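Long-range contact in uncharacterized protein POB3N (Chaetomium thermophilum var. thermophilum, PDB 4KHB), which is the N-terminal part of the FACT subunit Pob3, which probably helps reorganise nucleosomes during transcription, replication and DNA repair: residues H[20-31]-H[35-46]. Numbering follows the deposited sequence.
Sequences EPGKCRFAENGL and PVGGGETFTLDV
Two successive hairpins of an antiparallel meander in the N-terminal PH-like domain bring Leu-31 against Leu-44 and Gly-22 against Pro-35. Strand 30-35 lies between strands 22-27 and 42-45, so the contact is made at both ends of this middle strand. At one end Leu-31 and Leu-44 form a hydrogen-bonded pair. Leu-31 N donates to Leu-44 O (3.0 Å), in the carbonyl plane, and Leu-44 N returns a bond to Leu-31 O (2.9 Å). Both side chains lie on the same face of the sheet. Leu-31 chi1, 111°, lies off the staggered positions, so the exact 3.4 Å approach of Leu-31 CD1 to Leu-44 CB is doubtful. Leu-31 CD1 also lies at the edge of the Phe-42 ring, near its plane, 3.8 Å from Phe-42 CE2. Phe-42 also touches Ile-73 of strand 72-78 in the second sheet. A type I turn, Ala-27 to Gly-30, links strands 22-27 and 30-35. Within this turn Asn-29 O accepts a bond from Val-46 N (2.8 Å), which lies above the carbonyl plane. Val-46 CG1, placed between its backbone N and carbonyl carbon (chi1 56°), lies 3.3 Å from Asn-29 O. At the far end Val-36 N binds Pro-21 O (3.1 Å), beside the non-hydrogen-bonded pair Gly-22 and Pro-35. Side chains packed between a hairpin and the facing sheet are typical of the PH-domain beta sandwich.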
# COMPACT_ATOMS: atom_id res chain seq x y z
N GLU H 20 -6.33 13.70 10.23
CA GLU H 20 -7.41 13.86 11.19
C GLU H 20 -8.64 13.07 10.75
O GLU H 20 -9.03 13.11 9.58
CB GLU H 20 -7.77 15.33 11.38
CG GLU H 20 -6.83 16.07 12.32
CD GLU H 20 -7.24 17.52 12.54
OE1 GLU H 20 -8.29 17.93 12.00
OE2 GLU H 20 -6.51 18.24 13.25
N PRO H 21 -9.27 12.36 11.70
CA PRO H 21 -10.49 11.61 11.42
C PRO H 21 -11.67 12.56 11.23
O PRO H 21 -11.53 13.77 11.41
CB PRO H 21 -10.69 10.78 12.68
CG PRO H 21 -10.06 11.60 13.76
CD PRO H 21 -8.86 12.23 13.11
N GLY H 22 -12.83 12.01 10.87
CA GLY H 22 -13.99 12.82 10.58
C GLY H 22 -15.26 11.99 10.57
O GLY H 22 -15.23 10.81 10.90
N LYS H 23 -16.37 12.61 10.20
CA LYS H 23 -17.66 11.93 10.21
C LYS H 23 -18.07 11.52 8.80
O LYS H 23 -18.06 12.35 7.88
CB LYS H 23 -18.72 12.83 10.85
CG LYS H 23 -20.04 12.15 11.16
CD LYS H 23 -20.95 13.11 11.91
CE LYS H 23 -22.15 12.40 12.52
NZ LYS H 23 -23.12 13.35 13.11
N CYS H 24 -18.43 10.25 8.64
CA CYS H 24 -18.81 9.73 7.33
C CYS H 24 -20.31 9.43 7.26
O CYS H 24 -20.81 8.60 8.02
CB CYS H 24 -18.01 8.47 7.01
SG CYS H 24 -18.17 7.89 5.31
N ARG H 25 -21.01 10.11 6.37
CA ARG H 25 -22.45 9.94 6.22
C ARG H 25 -22.84 9.38 4.87
O ARG H 25 -22.42 9.90 3.83
CB ARG H 25 -23.19 11.25 6.48
CG ARG H 25 -23.35 11.55 7.96
CD ARG H 25 -23.11 13.00 8.34
NE ARG H 25 -24.02 13.40 9.41
CZ ARG H 25 -23.88 14.50 10.14
NH1 ARG H 25 -22.84 15.30 9.95
NH2 ARG H 25 -24.76 14.78 11.09
N PHE H 26 -23.59 8.28 4.88
CA PHE H 26 -24.10 7.68 3.66
C PHE H 26 -25.58 8.01 3.45
O PHE H 26 -26.38 7.92 4.39
CB PHE H 26 -23.87 6.17 3.68
CG PHE H 26 -22.42 5.78 3.62
CD1 PHE H 26 -21.78 5.64 2.39
CD2 PHE H 26 -21.69 5.54 4.78
CE1 PHE H 26 -20.44 5.28 2.33
CE2 PHE H 26 -20.36 5.18 4.72
CZ PHE H 26 -19.73 5.05 3.49
N ALA H 27 -25.94 8.40 2.23
CA ALA H 27 -27.33 8.65 1.84
C ALA H 27 -27.59 8.05 0.47
O ALA H 27 -26.66 7.59 -0.20
CB ALA H 27 -27.63 10.14 1.82
N GLU H 28 -28.85 8.05 0.06
CA GLU H 28 -29.24 7.54 -1.26
C GLU H 28 -28.52 8.19 -2.44
O GLU H 28 -28.25 7.54 -3.44
CB GLU H 28 -30.76 7.65 -1.44
CG GLU H 28 -31.49 6.31 -1.45
CD GLU H 28 -33.00 6.46 -1.52
OE1 GLU H 28 -33.48 7.60 -1.58
OE2 GLU H 28 -33.69 5.42 -1.51
N ASN H 29 -28.21 9.48 -2.32
CA ASN H 29 -27.63 10.22 -3.44
C ASN H 29 -26.10 10.26 -3.46
O ASN H 29 -25.50 10.81 -4.39
CB ASN H 29 -28.19 11.65 -3.50
CG ASN H 29 -27.82 12.47 -2.27
OD1 ASN H 29 -27.88 11.99 -1.14
ND2 ASN H 29 -27.45 13.73 -2.50
N GLY H 30 -25.46 9.69 -2.43
CA GLY H 30 -24.01 9.64 -2.38
C GLY H 30 -23.44 9.71 -0.98
O GLY H 30 -24.15 9.46 -0.00
N LEU H 31 -22.15 10.04 -0.86
CA LEU H 31 -21.51 10.08 0.46
C LEU H 31 -20.83 11.41 0.74
O LEU H 31 -20.34 12.09 -0.18
CB LEU H 31 -20.58 8.87 0.68
CG LEU H 31 -19.04 8.86 0.79
CD1 LEU H 31 -18.37 9.44 -0.43
CD2 LEU H 31 -18.50 9.51 2.06
N PRO H 35 -14.29 16.55 8.17
CA PRO H 35 -13.15 16.46 9.09
C PRO H 35 -13.44 17.10 10.44
O PRO H 35 -14.28 18.00 10.52
CB PRO H 35 -12.05 17.26 8.38
CG PRO H 35 -12.70 18.04 7.31
CD PRO H 35 -14.08 17.51 7.07
N VAL H 36 -12.76 16.62 11.48
CA VAL H 36 -12.85 17.28 12.77
C VAL H 36 -12.21 18.65 12.58
O VAL H 36 -10.99 18.77 12.48
CB VAL H 36 -12.14 16.48 13.90
CG1 VAL H 36 -11.77 17.39 15.06
CG2 VAL H 36 -13.04 15.36 14.40
N GLY H 37 -13.05 19.66 12.46
CA GLY H 37 -12.59 21.03 12.30
C GLY H 37 -11.83 21.37 11.03
O GLY H 37 -12.43 21.80 10.04
N GLY H 38 -10.52 21.15 11.03
CA GLY H 38 -9.66 21.75 10.03
C GLY H 38 -9.62 21.08 8.67
O GLY H 38 -8.91 20.09 8.47
N GLY H 39 -10.38 21.64 7.73
CA GLY H 39 -10.35 21.18 6.36
C GLY H 39 -11.68 21.22 5.63
O GLY H 39 -12.73 21.44 6.23
N GLU H 40 -11.62 21.02 4.32
CA GLU H 40 -12.79 21.04 3.46
C GLU H 40 -13.54 19.71 3.48
O GLU H 40 -12.92 18.65 3.58
CB GLU H 40 -12.38 21.40 2.02
CG GLU H 40 -11.31 22.48 1.93
CD GLU H 40 -11.77 23.82 2.48
OE1 GLU H 40 -12.99 24.05 2.57
OE2 GLU H 40 -10.90 24.65 2.83
N THR H 41 -14.86 19.77 3.38
CA THR H 41 -15.70 18.57 3.34
C THR H 41 -15.62 17.93 1.95
O THR H 41 -15.43 18.62 0.95
CB THR H 41 -17.18 18.88 3.67
OG1 THR H 41 -17.80 19.54 2.55
CG2 THR H 41 -17.28 19.77 4.90
N PHE H 42 -15.78 16.61 1.90
CA PHE H 42 -15.70 15.88 0.63
C PHE H 42 -17.06 15.29 0.28
O PHE H 42 -17.80 14.86 1.16
CB PHE H 42 -14.65 14.77 0.73
CG PHE H 42 -14.70 13.78 -0.41
CD1 PHE H 42 -14.03 14.06 -1.59
CD2 PHE H 42 -15.39 12.58 -0.29
CE1 PHE H 42 -14.05 13.16 -2.64
CE2 PHE H 42 -15.42 11.68 -1.34
CZ PHE H 42 -14.75 11.97 -2.51
N THR H 43 -17.38 15.28 -1.02
CA THR H 43 -18.66 14.77 -1.49
C THR H 43 -18.44 13.86 -2.71
O THR H 43 -17.56 14.11 -3.53
CB THR H 43 -19.62 15.93 -1.86
OG1 THR H 43 -19.94 16.68 -0.69
CG2 THR H 43 -20.90 15.41 -2.49
N LEU H 44 -19.25 12.81 -2.81
CA LEU H 44 -19.22 11.90 -3.96
C LEU H 44 -20.63 11.50 -4.35
O LEU H 44 -21.35 10.89 -3.57
CB LEU H 44 -18.38 10.66 -3.63
CG LEU H 44 -18.32 9.54 -4.67
CD1 LEU H 44 -17.59 10.00 -5.92
CD2 LEU H 44 -17.63 8.31 -4.09
N ASP H 45 -21.02 11.85 -5.57
CA ASP H 45 -22.37 11.59 -6.06
C ASP H 45 -22.53 10.12 -6.42
O ASP H 45 -21.58 9.47 -6.88
CB ASP H 45 -22.68 12.48 -7.26
CG ASP H 45 -24.15 12.48 -7.64
OD1 ASP H 45 -24.92 13.23 -7.01
OD2 ASP H 45 -24.52 11.72 -8.56
N VAL H 46 -23.73 9.59 -6.20
CA VAL H 46 -24.04 8.18 -6.46
C VAL H 46 -23.75 7.77 -7.91
O VAL H 46 -23.42 6.61 -8.18
CB VAL H 46 -25.52 7.87 -6.08
CG1 VAL H 46 -26.47 8.80 -6.82
CG2 VAL H 46 -25.87 6.41 -6.34